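Local coordinates for protein AlyQ (Persicobacter sp. CCB-QB2, PDB 5XNR) that probably degrades alginate by beta-elimination through a lyase domain, aided by a CBM32 module likely to bind carbohydrate, at residues Lys249-Ala254 with Arg272-His277; Leu245-Asp250 with Thr373-Asn378; Ala263-Ala268 with Met347-Asp352. All coordinates share one frame; numbering follows the deposited sequence.

Interaction 1: residues Lys249-Ala254 with Arg272-His277. With PO4 (phosphate ion), chain E.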
loop_
_atom_site.group_PDB
_atom_site.type_symbol
_atom_site.label_atom_id
_atom_site.label_comp_id
_atom_site.label_asym_id
_atom_site.label_seq_id
_atom_site.Cartn_x
_atom_site.Cartn_y
_atom_site.Cartn_z
ATOM N N LYS A 249 -10.962 9.116 18.266
ATOM C CA LYS A 249 -10.780 10.331 17.449
ATOM C C LYS A 249 -9.852 9.976 16.272
ATOM O O LYS A 249 -8.618 10.195 16.290
ATOM C CB LYS A 249 -10.260 11.457 18.352
ATOM C CG LYS A 249 -9.986 12.786 17.663
ATOM C CD LYS A 249 -10.364 13.995 18.502
ATOM C CE LYS A 249 -9.508 15.226 18.289
ATOM N NZ LYS A 249 -9.480 15.679 16.885
ATOM N N ASP A 250 -10.481 9.375 15.269
ATOM C CA ASP A 250 -9.833 8.819 14.085
ATOM C C ASP A 250 -9.472 9.941 13.093
ATOM O O ASP A 250 -10.031 10.035 11.986
ATOM C CB ASP A 250 -10.767 7.775 13.457
ATOM C CG ASP A 250 -12.152 8.282 13.062
ATOM O OD1 ASP A 250 -12.653 9.225 13.708
ATOM O OD2 ASP A 250 -12.716 7.730 12.098
ATOM N N HIS A 251 -8.538 10.792 13.507
ATOM C CA HIS A 251 -8.205 12.035 12.821
ATOM C C HIS A 251 -6.675 12.132 12.714
ATOM O O HIS A 251 -5.979 11.896 13.707
ATOM C CB HIS A 251 -8.688 13.264 13.611
ATOM C CG HIS A 251 -10.160 13.443 13.822
ATOM N ND1 HIS A 251 -10.657 14.596 14.418
ATOM C CD2 HIS A 251 -11.236 12.672 13.534
ATOM C CE1 HIS A 251 -11.968 14.519 14.509
ATOM N NE2 HIS A 251 -12.354 13.344 13.974
ATOM N N LEU A 252 -6.165 12.567 11.573
ATOM C CA LEU A 252 -4.749 12.509 11.300
ATOM C C LEU A 252 -4.378 13.538 10.222
ATOM O O LEU A 252 -5.087 13.678 9.253
ATOM C CB LEU A 252 -4.448 11.080 10.832
ATOM C CG LEU A 252 -2.980 10.763 10.595
ATOM C CD1 LEU A 252 -2.726 9.264 10.694
ATOM C CD2 LEU A 252 -2.536 11.294 9.239
ATOM N N VAL A 253 -3.233 14.200 10.374
ATOM C CA VAL A 253 -2.726 15.161 9.403
ATOM C C VAL A 253 -1.461 14.579 8.749
ATOM O O VAL A 253 -0.571 14.061 9.429
ATOM C CB VAL A 253 -2.491 16.528 10.080
ATOM C CG1 VAL A 253 -1.605 17.463 9.269
ATOM C CG2 VAL A 253 -3.810 17.212 10.416
ATOM N N ALA A 254 -1.392 14.635 7.425
ATOM C CA ALA A 254 -0.213 14.125 6.726
ATOM C C ALA A 254 0.645 15.298 6.221
ATOM O O ALA A 254 1.399 15.905 6.998
ATOM C CB ALA A 254 -0.622 13.168 5.632
ATOM N N ARG A 272 -5.761 16.316 5.597
ATOM C CA ARG A 272 -6.334 15.766 6.816
ATOM C C ARG A 272 -7.270 14.607 6.467
ATOM O O ARG A 272 -7.909 14.624 5.449
ATOM C CB ARG A 272 -7.095 16.861 7.563
ATOM C CG ARG A 272 -7.391 16.503 9.012
ATOM C CD ARG A 272 -7.750 17.678 9.899
ATOM N NE ARG A 272 -8.353 17.226 11.147
ATOM C CZ ARG A 272 -8.154 17.782 12.350
ATOM N NH1 ARG A 272 -8.856 17.363 13.389
ATOM N NH2 ARG A 272 -7.265 18.747 12.518
ATOM N N LEU A 273 -7.287 13.570 7.292
ATOM C CA LEU A 273 -8.214 12.431 7.135
ATOM C C LEU A 273 -9.026 12.338 8.415
ATOM O O LEU A 273 -8.444 12.290 9.509
ATOM C CB LEU A 273 -7.439 11.129 6.911
ATOM C CG LEU A 273 -8.298 9.875 6.752
ATOM C CD1 LEU A 273 -9.327 10.038 5.650
ATOM C CD2 LEU A 273 -7.428 8.660 6.463
ATOM N N GLU A 274 -10.342 12.388 8.270
ATOM C CA GLU A 274 -11.271 12.118 9.381
ATOM C C GLU A 274 -12.188 10.991 8.912
ATOM O O GLU A 274 -13.030 11.182 8.028
ATOM C CB GLU A 274 -12.038 13.385 9.785
ATOM C CG GLU A 274 -11.122 14.526 10.241
ATOM C CD GLU A 274 -11.766 15.752 10.879
ATOM O OE1 GLU A 274 -12.959 15.947 10.695
ATOM O OE2 GLU A 274 -11.048 16.539 11.529
ATOM N N GLY A 275 -12.004 9.810 9.483
ATOM C CA GLY A 275 -12.738 8.645 9.029
ATOM C C GLY A 275 -12.390 8.287 7.592
ATOM O O GLY A 275 -11.257 7.884 7.286
ATOM N N ASN A 276 -13.391 8.392 6.723
ATOM C CA ASN A 276 -13.227 8.200 5.289
ATOM C C ASN A 276 -13.116 9.584 4.615
ATOM O O ASN A 276 -12.937 9.647 3.408
ATOM C CB ASN A 276 -14.395 7.416 4.679
ATOM C CG ASN A 276 -14.739 6.108 5.367
ATOM O OD1 ASN A 276 -14.040 5.114 5.204
ATOM N ND2 ASN A 276 -15.854 6.074 6.073
ATOM N N HIS A 277 -13.223 10.688 5.378
ATOM C CA HIS A 277 -13.201 12.067 4.820
ATOM C C HIS A 277 -11.767 12.592 4.676
ATOM O O HIS A 277 -11.122 12.920 5.677
ATOM C CB HIS A 277 -13.979 13.080 5.681
ATOM C CG HIS A 277 -14.095 14.421 5.031
ATOM N ND1 HIS A 277 -14.320 15.590 5.750
ATOM C CD2 HIS A 277 -14.024 14.785 3.729
ATOM C CE1 HIS A 277 -14.417 16.611 4.912
ATOM N NE2 HIS A 277 -14.239 16.135 3.660
HETATM P P PO4 E . -9.409 19.518 16.968
HETATM O O1 PO4 E . -8.867 18.323 16.227
HETATM O O2 PO4 E . -10.768 19.138 17.540
HETATM O O3 PO4 E . -8.450 19.945 18.087
HETATM O O4 PO4 E . -9.543 20.706 16.038
#
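Strand 251-254 runs antiparallel to strand 272-274, the axes 4.8 Å apart at closest, and Leu252 pairs with Leu273 through two backbone hydrogen bonds, flanked by the non-hydrogen-bonded pairs His251-Glu274 and Val253-Arg272. Beyond, Gly275 N donates to Asp250 O (3.2 Å). Leu252 and Leu273 turn to one face and meet Ile242 of strand 233-244. On the other face, beside Val253, lies a polar cluster of His251, Arg272 and Glu274. The Glu274 carboxylate stacks on the His251 ring, the planes 17° apart, with Glu274 CG 3.9 Å from the ring centroid in a CH-pi contact; Lys249 CG lies over the opposite face, sandwiching the imidazole. The extended Arg272 chain passes Val253 CG2 and brings NE to 2.8 Å from Glu274 OE2 in a salt bridge. Arg272 NH1 makes a weak bond to His251 ND1 (3.5 Å) and a straighter one (3.0 Å, 164°) to phosphate O1, which also accepts from Lys249 NZ at 2.8 Å. This phosphate, probably from the crystallisation liquor and also bound by Tyr210 OH, would offset the neighbouring positive charges. Antiparallel pairing of this kind builds the beta-jelly-roll of concanavalin-clan alginate lyases, in whose relatives such a sheet lines the substrate cleft.

Interaction 2: residues Leu245-Asp250 with Thr373-Asn378. With PO4 (phosphate ion), chain E.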
loop_
_atom_site.group_PDB
_atom_site.type_symbol
_atom_site.label_atom_id
_atom_site.label_comp_id
_atom_site.label_asym_id
_atom_site.label_seq_id
_atom_site.Cartn_x
_atom_site.Cartn_y
_atom_site.Cartn_z
ATOM N N LEU A 245 -5.751 4.860 11.800
ATOM C CA LEU A 245 -6.212 5.975 12.655
ATOM C C LEU A 245 -6.512 5.466 14.072
ATOM O O LEU A 245 -6.871 4.296 14.251
ATOM C CB LEU A 245 -7.484 6.568 12.049
ATOM C CG LEU A 245 -7.375 6.941 10.574
ATOM C CD1 LEU A 245 -8.731 6.887 9.911
ATOM C CD2 LEU A 245 -6.725 8.303 10.410
ATOM N N PRO A 246 -6.437 6.363 15.076
ATOM C CA PRO A 246 -6.873 6.044 16.429
ATOM C C PRO A 246 -8.325 5.553 16.449
ATOM O O PRO A 246 -9.027 5.545 15.409
ATOM C CB PRO A 246 -6.729 7.345 17.223
ATOM C CG PRO A 246 -5.636 8.065 16.494
ATOM C CD PRO A 246 -5.952 7.746 15.048
ATOM N N ILE A 247 -8.760 5.142 17.625
ATOM C CA ILE A 247 -10.008 4.386 17.744
ATOM C C ILE A 247 -11.199 5.332 17.968
ATOM O O ILE A 247 -12.240 5.177 17.303
ATOM C CB ILE A 247 -9.888 3.347 18.872
ATOM C CG1 ILE A 247 -8.812 2.306 18.547
ATOM C CG2 ILE A 247 -11.251 2.715 19.140
ATOM C CD1 ILE A 247 -8.481 1.378 19.700
ATOM N N VAL A 248 -11.036 6.271 18.903
ATOM C CA VAL A 248 -12.080 7.227 19.311
ATOM C C VAL A 248 -12.099 8.434 18.354
ATOM O O VAL A 248 -13.132 8.773 17.768
ATOM C CB VAL A 248 -11.863 7.703 20.766
ATOM C CG1 VAL A 248 -12.845 8.807 21.160
ATOM C CG2 VAL A 248 -11.921 6.553 21.765
ATOM N N LYS A 249 -10.962 9.116 18.266
ATOM C CA LYS A 249 -10.780 10.331 17.449
ATOM C C LYS A 249 -9.852 9.976 16.272
ATOM O O LYS A 249 -8.618 10.195 16.290
ATOM C CB LYS A 249 -10.260 11.457 18.352
ATOM C CG LYS A 249 -9.986 12.786 17.663
ATOM C CD LYS A 249 -10.364 13.995 18.502
ATOM C CE LYS A 249 -9.508 15.226 18.289
ATOM N NZ LYS A 249 -9.480 15.679 16.885
ATOM N N ASP A 250 -10.481 9.375 15.269
ATOM C CA ASP A 250 -9.833 8.819 14.085
ATOM C C ASP A 250 -9.472 9.941 13.093
ATOM O O ASP A 250 -10.031 10.035 11.986
ATOM C CB ASP A 250 -10.767 7.775 13.457
ATOM C CG ASP A 250 -12.152 8.282 13.062
ATOM O OD1 ASP A 250 -12.653 9.225 13.708
ATOM O OD2 ASP A 250 -12.716 7.730 12.098
ATOM N N THR A 373 -6.659 4.144 25.451
ATOM C CA THR A 373 -5.264 4.523 25.529
ATOM C C THR A 373 -4.402 3.295 25.834
ATOM O O THR A 373 -4.741 2.531 26.724
ATOM C CB THR A 373 -5.045 5.541 26.651
ATOM O OG1 THR A 373 -5.857 6.668 26.338
ATOM C CG2 THR A 373 -3.604 5.961 26.812
ATOM N N GLY A 374 -3.311 3.111 25.089
ATOM C CA GLY A 374 -2.357 2.020 25.329
ATOM C C GLY A 374 -2.712 0.771 24.548
ATOM O O GLY A 374 -1.925 -0.172 24.462
ATOM N N ASP A 375 -3.915 0.757 24.003
ATOM C CA ASP A 375 -4.311 -0.283 23.095
ATOM C C ASP A 375 -3.283 -0.391 21.957
ATOM O O ASP A 375 -2.838 0.646 21.413
ATOM C CB ASP A 375 -5.687 0.025 22.520
ATOM C CG ASP A 375 -6.586 -1.176 22.353
ATOM O OD1 ASP A 375 -6.403 -1.927 21.350
ATOM O OD2 ASP A 375 -7.497 -1.307 23.201
ATOM N N PRO A 376 -2.895 -1.639 21.606
ATOM C CA PRO A 376 -2.029 -2.017 20.486
ATOM C C PRO A 376 -2.381 -1.324 19.166
ATOM O O PRO A 376 -1.477 -0.848 18.518
ATOM C CB PRO A 376 -2.221 -3.533 20.328
ATOM C CG PRO A 376 -2.343 -3.992 21.751
ATOM C CD PRO A 376 -3.070 -2.851 22.439
ATOM N N ASN A 377 -3.664 -1.256 18.810
ATOM C CA ASN A 377 -4.092 -0.723 17.508
ATOM C C ASN A 377 -4.477 0.749 17.619
ATOM O O ASN A 377 -4.968 1.316 16.650
ATOM C CB ASN A 377 -5.259 -1.513 16.923
ATOM C CG ASN A 377 -4.817 -2.909 16.564
ATOM O OD1 ASN A 377 -3.620 -3.199 16.549
ATOM N ND2 ASN A 377 -5.770 -3.779 16.287
ATOM N N ASN A 378 -4.227 1.364 18.766
ATOM C CA ASN A 378 -4.597 2.750 18.912
ATOM C C ASN A 378 -3.415 3.629 18.516
ATOM O O ASN A 378 -2.709 4.166 19.392
ATOM C CB ASN A 378 -5.067 3.085 20.320
ATOM C CG ASN A 378 -6.039 4.238 20.312
ATOM O OD1 ASN A 378 -6.008 5.069 19.410
ATOM N ND2 ASN A 378 -6.915 4.281 21.301
HETATM P P PO4 E . -9.409 19.518 16.968
HETATM O O1 PO4 E . -8.867 18.323 16.227
HETATM O O2 PO4 E . -10.768 19.138 17.540
HETATM O O3 PO4 E . -8.450 19.945 18.087
HETATM O O4 PO4 E . -9.543 20.706 16.038
#
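Ile247 and Asn378 carry most of this loop-to-loop contact, the isoleucine with both its backbone N and the far end of its side chain. Ile247 N donates to Asn378 OD1 at 3.3 Å, but the donor sits above the amide plane, 55° out of it, and so misses the lone-pair directions. The asparagine is brought there by a first torsion that sets CG anti to its backbone N (chi1 -152°), swinging the amide across toward Pro246 and Ile247. Its oxygen also rests against the proline ring, with Asn378 OD1 3.2 Å from Pro246 CB, the two side chains crossing at about a right angle.

The isoleucine branch completes the other half of the contact. An extended second torsion (chi2 171°) carries Ile247 CD1 obliquely across the amide group, 3.7 Å from Asn378 ND2 and 3.8 Å from Asn378 CG, while CG1 packs beside the same atoms. Farther on, the methyl meets the Asp375 carboxylate carbon, Ile247 CD1 to Asp375 CG being 4.1 Å. Asp375 opens a type I turn closed by the bond from Asn378 N to Asp375 O, which brings the two residues close together.

The amide nitrogen is held from elsewhere: Asn378 ND2 donates to Tyr372 O and to Glu369 OE1, fixing the rotation of the group. The Glu369 carboxylate also accepts from the backbone N atoms of Val248 and Lys249 and, weakly, from that of Ile247, tying one loop to the other. Helix 366-369 thus lies against both partners, with Pro246 touching Glu369; segment 245-250 links strand 233-244 to strand 251-254, and segment 373-378 leads into strand 379-392 while its backbone bonds to Ile198, just beyond strand 192-197.

Interaction 3: residues Ala263-Ala268 with Met347-Asp352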
loop_
_atom_site.group_PDB
_atom_site.type_symbol
_atom_site.label_atom_id
_atom_site.label_comp_id
_atom_site.label_asym_id
_atom_site.label_seq_id
_atom_site.Cartn_x
_atom_site.Cartn_y
_atom_site.Cartn_z
ATOM N N ALA A 263 1.030 35.281 12.978
ATOM C CA ALA A 263 0.570 36.005 11.814
ATOM C C ALA A 263 -0.776 35.457 11.326
ATOM O O ALA A 263 -1.184 35.784 10.206
ATOM C CB ALA A 263 1.621 35.920 10.733
ATOM N N GLY A 264 -1.452 34.640 12.138
ATOM C CA GLY A 264 -2.763 34.067 11.782
ATOM C C GLY A 264 -2.677 33.065 10.632
ATOM O O GLY A 264 -3.710 32.734 10.016
ATOM N N ILE A 265 -1.459 32.569 10.352
ATOM C CA ILE A 265 -1.206 31.660 9.261
ATOM C C ILE A 265 -1.150 30.232 9.818
ATOM O O ILE A 265 -2.011 29.410 9.505
ATOM C CB ILE A 265 0.089 32.067 8.532
ATOM C CG1 ILE A 265 0.012 33.503 8.006
ATOM C CG2 ILE A 265 0.424 31.083 7.422
ATOM C CD1 ILE A 265 -0.893 33.679 6.793
ATOM N N ASP A 266 -0.165 29.955 10.666
ATOM C CA ASP A 266 0.007 28.636 11.303
ATOM C C ASP A 266 0.048 27.544 10.215
ATOM O O ASP A 266 0.811 27.647 9.243
ATOM C CB ASP A 266 -1.063 28.423 12.384
ATOM C CG ASP A 266 -0.749 27.346 13.428
ATOM O OD1 ASP A 266 0.447 26.988 13.592
ATOM O OD2 ASP A 266 -1.714 26.874 14.096
ATOM N N ASP A 267 -0.772 26.505 10.372
ATOM C CA ASP A 267 -0.817 25.367 9.449
ATOM C C ASP A 267 -1.678 25.780 8.248
ATOM O O ASP A 267 -2.822 25.386 8.109
ATOM C CB ASP A 267 -1.279 24.084 10.175
ATOM C CG ASP A 267 -2.612 24.174 10.926
ATOM O OD1 ASP A 267 -2.856 25.213 11.570
ATOM O OD2 ASP A 267 -3.399 23.201 10.871
ATOM N N ALA A 268 -1.064 26.554 7.371
ATOM C CA ALA A 268 -1.719 27.258 6.266
ATOM C C ALA A 268 -2.463 26.279 5.355
ATOM O O ALA A 268 -3.548 26.580 4.858
ATOM C CB ALA A 268 -0.676 28.037 5.476
ATOM N N MET A 347 -6.440 28.377 -2.829
ATOM C CA MET A 347 -6.233 29.519 -1.909
ATOM C C MET A 347 -5.178 30.467 -2.494
ATOM O O MET A 347 -4.248 30.037 -3.150
ATOM C CB MET A 347 -5.792 29.057 -0.512
ATOM C CG MET A 347 -6.006 30.098 0.581
ATOM S SD MET A 347 -5.506 29.593 2.270
ATOM C CE MET A 347 -3.762 29.271 2.030
ATOM N N ASP A 348 -5.376 31.765 -2.301
ATOM C CA ASP A 348 -4.384 32.799 -2.663
ATOM C C ASP A 348 -4.081 33.578 -1.389
ATOM O O ASP A 348 -4.999 34.194 -0.822
ATOM C CB ASP A 348 -4.896 33.732 -3.760
ATOM C CG ASP A 348 -3.812 34.491 -4.519
ATOM O OD1 ASP A 348 -2.648 34.516 -4.043
ATOM O OD2 ASP A 348 -4.146 35.074 -5.587
ATOM N N LEU A 349 -2.839 33.498 -0.921
ATOM C CA LEU A 349 -2.462 34.179 0.301
ATOM C C LEU A 349 -0.942 34.320 0.340
ATOM O O LEU A 349 -0.238 33.440 -0.128
ATOM C CB LEU A 349 -2.967 33.376 1.499
ATOM C CG LEU A 349 -2.690 34.001 2.865
ATOM C CD1 LEU A 349 -3.713 35.075 3.202
ATOM C CD2 LEU A 349 -2.684 32.926 3.939
ATOM N N ASN A 350 -0.462 35.427 0.885
ATOM C CA ASN A 350 0.972 35.661 0.983
ATOM C C ASN A 350 1.390 35.670 2.460
ATOM O O ASN A 350 0.703 36.249 3.339
ATOM C CB ASN A 350 1.407 36.949 0.261
ATOM C CG ASN A 350 1.365 36.810 -1.244
ATOM O OD1 ASN A 350 0.647 37.554 -1.917
ATOM N ND2 ASN A 350 2.088 35.829 -1.769
ATOM N N TYR A 351 2.524 35.020 2.713
ATOM C CA TYR A 351 3.131 34.988 4.036
ATOM C C TYR A 351 4.592 34.561 3.876
ATOM O O TYR A 351 5.003 34.062 2.805
ATOM C CB TYR A 351 2.385 34.039 4.987
ATOM C CG TYR A 351 2.094 32.682 4.408
ATOM C CD1 TYR A 351 0.987 32.476 3.600
ATOM C CD2 TYR A 351 2.929 31.595 4.640
ATOM C CE1 TYR A 351 0.708 31.232 3.049
ATOM C CE2 TYR A 351 2.664 30.336 4.099
ATOM C CZ TYR A 351 1.552 30.159 3.289
ATOM O OH TYR A 351 1.264 28.950 2.720
ATOM N N ASP A 352 5.347 34.763 4.955
ATOM C CA ASP A 352 6.763 34.362 5.022
ATOM C C ASP A 352 6.915 33.351 6.165
ATOM O O ASP A 352 5.906 32.853 6.721
ATOM C CB ASP A 352 7.682 35.585 5.129
ATOM C CG ASP A 352 7.472 36.421 6.382
ATOM O OD1 ASP A 352 6.868 35.900 7.346
ATOM O OD2 ASP A 352 7.926 37.592 6.391
#
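Apolar packing dominates, and Ile265 is at its centre. Its CD1 meets Leu349 tip to tip, with Ile265 CD1 only 3.5 Å from Leu349 CD2, tighter than usual for two methyl carbons. The same CD1 lies 3.8 Å from Tyr351 CB. An inverse gamma turn at Asp267 leads into Ala268, which adds its methyl near the far end of the tyrosine, Ala268 CB being 3.8 Å from Tyr351 CZ.

A CH-pi contact forms the second kind. Ile265 CG2 stands over one face of the Tyr351 ring, 3.9 Å from the centroid and 15° off the normal. With Tyr351 CG between the backbone N and the carbonyl carbon (chi1 48°), the ring presents a face to Ile265.

In the lyase beta-sandwich, segment 263-268 connects strands 256-258 and 269-274 of one sheet, whereas strand 347-348 is one of the two edge strands of the other, so these side chains join a loop of one sheet to the chain at and just past an edge strand of the other.

Methyl groups also make van der Waals contacts with polar atoms: Ala268 CB lies 3.5 Å from Tyr351 OH, and Met347 bends at its last torsion to bring CE to 3.9 Å from Ala268 O.

Polar groups of the tyrosine find partners beyond the two segments. Tyr351 OH is hydrogen-bonded to His314 of strand 313-319, next to strand 347-348, and Tyr351 N bonds to Thr230 OG1.

In the fold
All three contacts belong to the alginate lyase domain. Interactions 1 and 2 share Lys249 and Asp250, have centres about 12 Å apart and touch directly, Leu245 packing on Leu252 and Leu273. Interaction 3 lies farther off, its centre about 22 Å from that of interaction 1 and about 32 Å from that of interaction 2. Strands 251-254, 256-258 and 269-274 belong to one antiparallel sheet, and segment 263-268 of interaction 3 leads directly into strand 269-274 of interaction 1, so these two interleave in sequence, while 373-378 follows them all. Interaction 1 pairs strands within one sheet, interaction 2 joins loops at the ends of strands, and interaction 3 links the two sheets.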